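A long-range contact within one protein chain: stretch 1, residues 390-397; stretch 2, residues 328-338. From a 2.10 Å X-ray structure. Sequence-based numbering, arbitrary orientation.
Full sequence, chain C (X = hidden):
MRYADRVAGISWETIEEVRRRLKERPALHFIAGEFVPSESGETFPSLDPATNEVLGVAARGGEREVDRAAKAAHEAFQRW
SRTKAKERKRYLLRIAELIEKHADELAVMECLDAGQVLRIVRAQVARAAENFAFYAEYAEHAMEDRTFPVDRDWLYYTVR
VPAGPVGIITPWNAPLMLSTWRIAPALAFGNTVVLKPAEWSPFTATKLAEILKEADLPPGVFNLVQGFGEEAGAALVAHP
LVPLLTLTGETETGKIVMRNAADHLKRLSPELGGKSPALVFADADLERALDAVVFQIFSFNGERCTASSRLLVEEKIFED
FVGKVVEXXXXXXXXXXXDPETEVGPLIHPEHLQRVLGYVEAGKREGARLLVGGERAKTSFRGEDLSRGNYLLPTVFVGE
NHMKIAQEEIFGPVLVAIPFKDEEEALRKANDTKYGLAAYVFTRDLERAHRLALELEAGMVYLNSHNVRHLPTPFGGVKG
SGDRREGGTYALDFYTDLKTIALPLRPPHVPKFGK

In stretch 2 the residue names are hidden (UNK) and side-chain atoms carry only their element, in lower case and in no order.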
# COMPACT_ATOMS: atom_id res chain seq x y z
N ASN C 390 20.25 -39.95 -21.48
CA ASN C 390 20.26 -38.75 -22.32
C ASN C 390 21.27 -37.72 -21.81
O ASN C 390 20.91 -36.57 -21.56
CB ASN C 390 18.86 -38.14 -22.34
CG ASN C 390 17.79 -39.17 -22.63
OD1 ASN C 390 17.83 -39.84 -23.66
ND2 ASN C 390 16.83 -39.30 -21.72
N TYR C 391 22.52 -38.13 -21.68
CA TYR C 391 23.57 -37.25 -21.17
C TYR C 391 24.25 -36.37 -22.22
O TYR C 391 24.74 -36.86 -23.24
CB TYR C 391 24.64 -38.06 -20.44
CG TYR C 391 24.13 -38.81 -19.22
CD1 TYR C 391 23.58 -40.10 -19.34
CD2 TYR C 391 24.21 -38.25 -17.95
CE1 TYR C 391 23.13 -40.79 -18.21
CE2 TYR C 391 23.76 -38.93 -16.82
CZ TYR C 391 23.22 -40.20 -16.96
OH TYR C 391 22.76 -40.86 -15.83
N LEU C 392 24.30 -35.08 -21.93
CA LEU C 392 24.95 -34.13 -22.82
C LEU C 392 26.08 -33.47 -22.04
O LEU C 392 25.92 -33.13 -20.86
CB LEU C 392 23.97 -33.04 -23.28
CG LEU C 392 24.62 -32.04 -24.25
CD1 LEU C 392 24.84 -32.72 -25.61
CD2 LEU C 392 23.74 -30.81 -24.41
N LEU C 393 27.22 -33.30 -22.69
CA LEU C 393 28.36 -32.67 -22.04
C LEU C 393 28.10 -31.17 -21.91
O LEU C 393 27.52 -30.54 -22.81
CB LEU C 393 29.63 -32.89 -22.86
CG LEU C 393 30.23 -34.28 -22.97
CD1 LEU C 393 31.31 -34.27 -24.04
CD2 LEU C 393 30.81 -34.71 -21.62
N PRO C 394 28.48 -30.57 -20.77
CA PRO C 394 28.27 -29.13 -20.62
C PRO C 394 28.95 -28.51 -21.85
O PRO C 394 30.08 -28.86 -22.18
CB PRO C 394 28.98 -28.83 -19.31
CG PRO C 394 28.64 -30.05 -18.49
CD PRO C 394 28.87 -31.18 -19.48
N THR C 395 28.25 -27.60 -22.52
CA THR C 395 28.74 -26.99 -23.75
C THR C 395 28.89 -25.47 -23.72
O THR C 395 28.04 -24.76 -23.20
CB THR C 395 27.78 -27.38 -24.91
OG1 THR C 395 27.68 -28.81 -24.96
CG2 THR C 395 28.29 -26.86 -26.26
N VAL C 396 29.98 -24.98 -24.31
CA VAL C 396 30.26 -23.54 -24.37
C VAL C 396 30.67 -23.13 -25.78
O VAL C 396 31.57 -23.72 -26.37
CB VAL C 396 31.41 -23.11 -23.42
CG1 VAL C 396 31.64 -21.61 -23.54
CG2 VAL C 396 31.10 -23.49 -21.99
N PHE C 397 29.99 -22.10 -26.30
CA PHE C 397 30.27 -21.55 -27.62
C PHE C 397 30.67 -20.09 -27.46
O PHE C 397 30.36 -19.46 -26.46
CB PHE C 397 29.02 -21.51 -28.51
CG PHE C 397 28.69 -22.80 -29.20
CD1 PHE C 397 27.66 -23.61 -28.73
CD2 PHE C 397 29.34 -23.15 -30.38
CE1 PHE C 397 27.27 -24.75 -29.42
CE2 PHE C 397 28.97 -24.30 -31.09
CZ PHE C 397 27.92 -25.10 -30.61
N UNK C 328 36.09 -24.54 -16.16
CA UNK C 328 35.17 -24.94 -15.11
C UNK C 328 34.13 -25.91 -15.70
O UNK C 328 33.81 -26.94 -15.10
n UNK C 328 34.42 -23.57 -11.44
c UNK C 328 34.03 -22.53 -10.70
n UNK C 328 32.88 -22.58 -10.05
n UNK C 328 34.77 -21.43 -10.65
c UNK C 328 34.48 -23.71 -14.50
c UNK C 328 35.63 -23.60 -12.26
c UNK C 328 35.40 -22.90 -13.59
N UNK C 329 33.62 -25.60 -16.88
CA UNK C 329 32.64 -26.45 -17.54
C UNK C 329 33.25 -27.82 -17.85
O UNK C 329 32.58 -28.86 -17.77
c UNK C 329 32.16 -25.80 -18.83
N UNK C 330 34.53 -27.81 -18.21
CA UNK C 330 35.25 -29.04 -18.54
C UNK C 330 35.35 -29.92 -17.30
O UNK C 330 35.27 -31.15 -17.39
c UNK C 330 38.80 -28.11 -22.10
n UNK C 330 39.10 -28.31 -20.82
c UNK C 330 37.32 -29.80 -19.86
c UNK C 330 36.67 -28.70 -19.04
n UNK C 330 38.19 -29.05 -22.81
n UNK C 330 39.15 -26.96 -22.68
c UNK C 330 38.81 -29.55 -20.08
N UNK C 331 35.53 -29.29 -16.14
CA UNK C 331 35.66 -30.02 -14.88
C UNK C 331 34.34 -30.53 -14.29
O UNK C 331 34.36 -31.37 -13.38
c UNK C 331 36.37 -29.13 -13.86
N UNK C 332 33.21 -30.04 -14.79
CA UNK C 332 31.90 -30.48 -14.28
C UNK C 332 31.75 -32.00 -14.35
O UNK C 332 31.93 -32.61 -15.41
c UNK C 332 29.77 -27.53 -15.67
c UNK C 332 30.75 -29.82 -15.08
c UNK C 332 30.75 -28.30 -14.83
c UNK C 332 29.41 -30.43 -14.68
N UNK C 333 31.42 -32.62 -13.21
CA UNK C 333 31.24 -34.07 -13.14
C UNK C 333 29.86 -34.48 -13.66
O UNK C 333 28.83 -34.08 -13.12
c UNK C 333 32.44 -33.22 -8.15
c UNK C 333 31.42 -34.56 -11.70
c UNK C 333 32.99 -35.01 -9.76
n UNK C 333 33.57 -32.58 -8.44
n UNK C 333 32.16 -34.37 -8.75
n UNK C 333 31.61 -32.71 -7.25
c UNK C 333 32.84 -34.37 -11.14
N UNK C 334 29.86 -35.29 -14.72
CA UNK C 334 28.64 -35.78 -15.34
C UNK C 334 28.40 -37.22 -14.91
O UNK C 334 29.31 -38.05 -14.99
c UNK C 334 28.74 -35.71 -16.89
c UNK C 334 29.05 -34.28 -17.33
c UNK C 334 27.45 -36.19 -17.54
N UNK C 335 27.20 -37.51 -14.43
CA UNK C 335 26.91 -38.85 -13.98
C UNK C 335 25.47 -39.09 -13.59
O UNK C 335 24.60 -38.26 -13.85
N UNK C 336 25.22 -40.23 -12.96
CA UNK C 336 23.89 -40.63 -12.55
C UNK C 336 23.28 -39.72 -11.48
O UNK C 336 23.97 -39.26 -10.57
n UNK C 336 20.72 -43.86 -12.10
n UNK C 336 21.68 -42.34 -10.93
c UNK C 336 22.59 -42.72 -11.90
c UNK C 336 20.57 -43.04 -11.07
c UNK C 336 21.97 -43.67 -12.64
c UNK C 336 23.93 -42.08 -12.04
N UNK C 337 21.97 -39.45 -11.58
CA UNK C 337 21.26 -38.59 -10.63
C UNK C 337 21.37 -39.05 -9.18
O UNK C 337 21.38 -38.22 -8.27
c UNK C 337 19.81 -38.63 -11.13
c UNK C 337 21.07 -39.88 -12.66
c UNK C 337 19.97 -38.84 -12.60
N UNK C 338 21.46 -40.36 -8.97
CA UNK C 338 21.55 -40.92 -7.63
C UNK C 338 22.97 -40.99 -7.07
O UNK C 338 23.18 -41.45 -5.94
c UNK C 338 18.65 -41.57 -6.88
c UNK C 338 19.42 -42.33 -7.95
c UNK C 338 18.91 -43.77 -8.05
c UNK C 338 20.91 -42.31 -7.60

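At position 328 the side chain runs through three carbons to a nitrogen and then a carbon carrying two further nitrogens, a guanidinium group. None of it reaches stretch 1, and its nitrogens are satisfied elsewhere in the structure; the residue is Arg 328. Position 329 has a single side-chain carbon, CB, which points toward stretch 1 and lies 4.1 Å from CG2 of Val 396 and 4.4 Å from CB of Pro 394. One carbon with nothing beyond it makes this Ala 329, and its backbone O also lies 3.9 Å from CB of Pro 394.

Position 330 repeats the pattern of three carbons, a nitrogen and a carbon bearing two nitrogens, but here CA-to-CB points away from stretch 1 and the chain is exposed. It is Arg 330. Position 331 again carries one carbon, this time exposed and out of reach of stretch 1, and is Ala 331.

Four carbons follow at position 332, forked at the first, with one arm two carbons long. The short arm faces the Pro 394 ring. This branching identifies Ile 332, the short arm being CG2, and CG2 of Ile 332 lies 3.9 Å from CG of Pro 394. The backbone N of Ile 332 donates to O of Ala 329 at 3.3 Å, and a weak bond from the same N to O of Arg 328 measures 3.2 Å, so the backbone at Ile 332 is still tied to Arg 328 and Ala 329, which are helical.

At position 333 a third guanidinium side chain, three carbons, a nitrogen and a carbon with two nitrogens, points away from stretch 1 and touches none of it: Arg 333. Position 334 shows one carbon carrying two others, a symmetrical fork directed toward stretch 1. The residue is Val 334, and its two methyls divide between neighbors, CG1 lying 3.9 Å from CD2 of Tyr 391 and CG2 3.8 Å from CD of Pro 394.

Position 335 has no side-chain atoms, and its contact is made by the backbone, with O 3.2 Å from CE2 of Tyr 391, at the ring edge and near the ring plane; it is Gly 335. Position 336 has one carbon leading to a five-membered ring of three carbons and two nitrogens, and its CA lies 3.5 Å from OH of Tyr 391. The ring defines His 336, whose ND1 accepts a 2.8 Å hydrogen bond from the backbone N of position 338. At position 337 three carbons close a ring onto the backbone nitrogen, and a ring carbon sits beside OH of Tyr 391. This is Pro 337, with CD 3.7 Å from OH of Tyr 391. Position 338 has four carbons forked at the second, out of reach of stretch 1, and is Leu 338.

No hydrogen bond crosses between the stretches; the contact, burying 383 Å² in all, rests on packing. Pro 394 meets Ala 329, Ile 332 and Val 334, Val 396 extends the apolar patch at Ala 329, and Tyr 391 packs against the side chain of Val 334, the backbone of Gly 335 and His 336, and the ring of Pro 337. The three arginines take no part.

Stretch 2 328-338: RARAIRVGHPL
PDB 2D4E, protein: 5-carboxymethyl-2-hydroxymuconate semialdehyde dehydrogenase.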